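Local coordinates for 4-aminobutyrate transaminase (Acinetobacter baumannii, PDB 6WOP) that transfers the amino group of 4-aminobutyrate to 2-oxoglutarate, using pyridoxal 5'-phosphate as its cofactor, at the interface of chains A and B. Numbering follows the deposited sequence. Chains: chain A/B, 4-aminobutyrate transaminase.

The interface of chains A and B. Residues chain A 110-111, 114, 276, 299; chain B 110-111, 114, 276, 299.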
loop_
_atom_site.group_PDB
_atom_site.type_symbol
_atom_site.label_atom_id
_atom_site.label_comp_id
_atom_site.label_asym_id
_atom_site.label_seq_id
_atom_site.Cartn_x
_atom_site.Cartn_y
_atom_site.Cartn_z
ATOM N N THR A 110 4.828 13.162 22.043
ATOM C CA THR A 110 6.221 13.551 22.285
ATOM C C THR A 110 6.842 14.320 21.135
ATOM O O THR A 110 7.479 15.354 21.373
ATOM C CB THR A 110 7.077 12.338 22.613
ATOM O OG1 THR A 110 6.430 11.575 23.652
ATOM C CG2 THR A 110 8.479 12.782 23.155
ATOM N N THR A 111 6.721 13.832 19.895
ATOM C CA THR A 111 7.418 14.479 18.785
ATOM C C THR A 111 6.473 15.219 17.838
ATOM O O THR A 111 5.259 14.964 17.782
ATOM C CB THR A 111 8.202 13.436 17.973
ATOM O OG1 THR A 111 7.241 12.546 17.393
ATOM C CG2 THR A 111 9.199 12.620 18.863
ATOM N N GLU A 114 4.823 12.656 15.677
ATOM C CA GLU A 114 3.708 12.012 16.384
ATOM C C GLU A 114 2.481 12.880 16.375
ATOM O O GLU A 114 1.363 12.383 16.252
ATOM C CB GLU A 114 4.078 11.705 17.852
ATOM C CG GLU A 114 4.501 10.374 18.126
ATOM C CD GLU A 114 4.946 10.202 19.561
ATOM O OE1 GLU A 114 5.267 11.173 20.205
ATOM O OE2 GLU A 114 4.976 9.077 20.033
ATOM N N PRO A 276 11.155 17.717 25.161
ATOM C CA PRO A 276 10.348 16.974 24.150
ATOM C C PRO A 276 8.890 16.866 24.563
ATOM O O PRO A 276 8.547 16.195 25.557
ATOM C CB PRO A 276 11.019 15.599 24.080
ATOM C CG PRO A 276 12.461 15.872 24.446
ATOM C CD PRO A 276 12.346 16.944 25.560
ATOM N N TYR A 299 6.186 8.055 26.359
ATOM C CA TYR A 299 6.720 9.363 26.736
ATOM C C TYR A 299 5.737 10.505 26.525
ATOM O O TYR A 299 6.082 11.657 26.804
ATOM C CB TYR A 299 7.976 9.684 25.934
ATOM C CG TYR A 299 9.208 8.830 26.248
ATOM C CD1 TYR A 299 9.575 8.509 27.591
ATOM C CD2 TYR A 299 10.040 8.440 25.220
ATOM C CE1 TYR A 299 10.767 7.725 27.838
ATOM C CE2 TYR A 299 11.203 7.642 25.435
ATOM C CZ TYR A 299 11.539 7.291 26.721
ATOM O OH TYR A 299 12.689 6.540 26.864
ATOM N N THR B 110 13.987 9.826 19.830
ATOM C CA THR B 110 13.236 10.216 21.022
ATOM C C THR B 110 12.394 9.067 21.562
ATOM O O THR B 110 12.507 8.734 22.738
ATOM C CB THR B 110 12.378 11.461 20.694
ATOM O OG1 THR B 110 13.255 12.476 20.147
ATOM C CG2 THR B 110 11.763 12.090 22.012
ATOM N N THR B 111 11.531 8.451 20.742
ATOM C CA THR B 111 10.556 7.505 21.274
ATOM C C THR B 111 10.923 6.065 20.901
ATOM O O THR B 111 11.731 5.816 20.003
ATOM C CB THR B 111 9.140 7.779 20.733
ATOM O OG1 THR B 111 9.135 7.486 19.314
ATOM C CG2 THR B 111 8.681 9.199 20.990
ATOM N N GLU B 114 9.965 5.460 17.369
ATOM C CA GLU B 114 10.968 5.991 16.431
ATOM C C GLU B 114 12.150 5.046 16.299
ATOM O O GLU B 114 12.716 4.881 15.209
ATOM C CB GLU B 114 11.508 7.355 16.898
ATOM C CG GLU B 114 11.061 8.491 16.089
ATOM C CD GLU B 114 11.509 9.821 16.701
ATOM O OE1 GLU B 114 11.912 9.829 17.868
ATOM O OE2 GLU B 114 11.434 10.844 16.008
ATOM N N PRO B 276 12.650 11.415 27.973
ATOM C CA PRO B 276 12.433 10.840 26.611
ATOM C C PRO B 276 13.699 10.695 25.764
ATOM O O PRO B 276 14.348 11.704 25.418
ATOM C CB PRO B 276 11.451 11.813 25.952
ATOM C CG PRO B 276 10.667 12.475 27.178
ATOM C CD PRO B 276 11.832 12.622 28.211
ATOM N N TYR B 299 13.894 16.382 18.316
ATOM C CA TYR B 299 14.164 16.082 19.717
ATOM C C TYR B 299 15.139 14.920 19.940
ATOM O O TYR B 299 15.497 14.650 21.089
ATOM C CB TYR B 299 12.845 15.678 20.394
ATOM C CG TYR B 299 11.854 16.820 20.604
ATOM C CD1 TYR B 299 12.281 18.087 21.070
ATOM C CD2 TYR B 299 10.506 16.590 20.492
ATOM C CE1 TYR B 299 11.337 19.085 21.345
ATOM C CE2 TYR B 299 9.555 17.617 20.700
ATOM C CZ TYR B 299 9.991 18.853 21.126
ATOM O OH TYR B 299 9.047 19.865 21.374
#
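B:Pro276 lies against one face of the A:Tyr299 phenol ring, its CA standing 3.4 Å from the ring centroid, a CH-pi contact; A:Pro276 does the same to B:Tyr299 at the matching distance. CA stands over the ring centre while CB leans towards the CG and CD2 side, B:Pro276 CB lying 3.7 Å from A:Tyr299 CG. With CG anti to its own carbonyl carbon (chi1 -69°), A:Tyr299 presents that face to B:Pro276. Its CE2 corner comes beside a backbone carbonyl oxygen of the opposite chain, 3.2 Å from A:Tyr299 CE2 to B:Thr110 O.

Between the two CH-pi pairs A:Thr110 CG2 meets B:Thr110 CG2 at 3.5 Å. The methyls of A:Thr111 and B:Thr111 lie beside them, towards the glutamates; A:Thr111 CG2 slides past B:Thr110 in the opposite direction, 3.8 Å from its CB. B:Thr111 points tip to tip at the partner's carboxylate, its CG2 3.8 Å from A:Glu114 OE2. No nitrogen or oxygen of one chain comes within bonding reach of the other in this patch, so it joins by packing, while polar groups are tied within each subunit. A:Thr111 OG1, turned between backbone N and carbonyl carbon (chi1 64°), accepts from A:Glu114 N, and A:Glu114 OE1 accepts in return from A:Thr111 N at 3.0 Å, a reciprocal capping box. A:Thr110 N reaches OE1 of A:Glu114 at 2.7 Å from the opposite face, so two donors restrain that oxygen.

In each chain, A:Thr110 and A:Thr111 link strand 104-109 to helix 112-127, whose N-terminus the box caps; A:Pro276, before strand 278-283, and A:Tyr299, ahead of helix 303-318, complete this part of the two-fold A-B interface, likely the class-III aminotransferase dimer within a four-copy assembly.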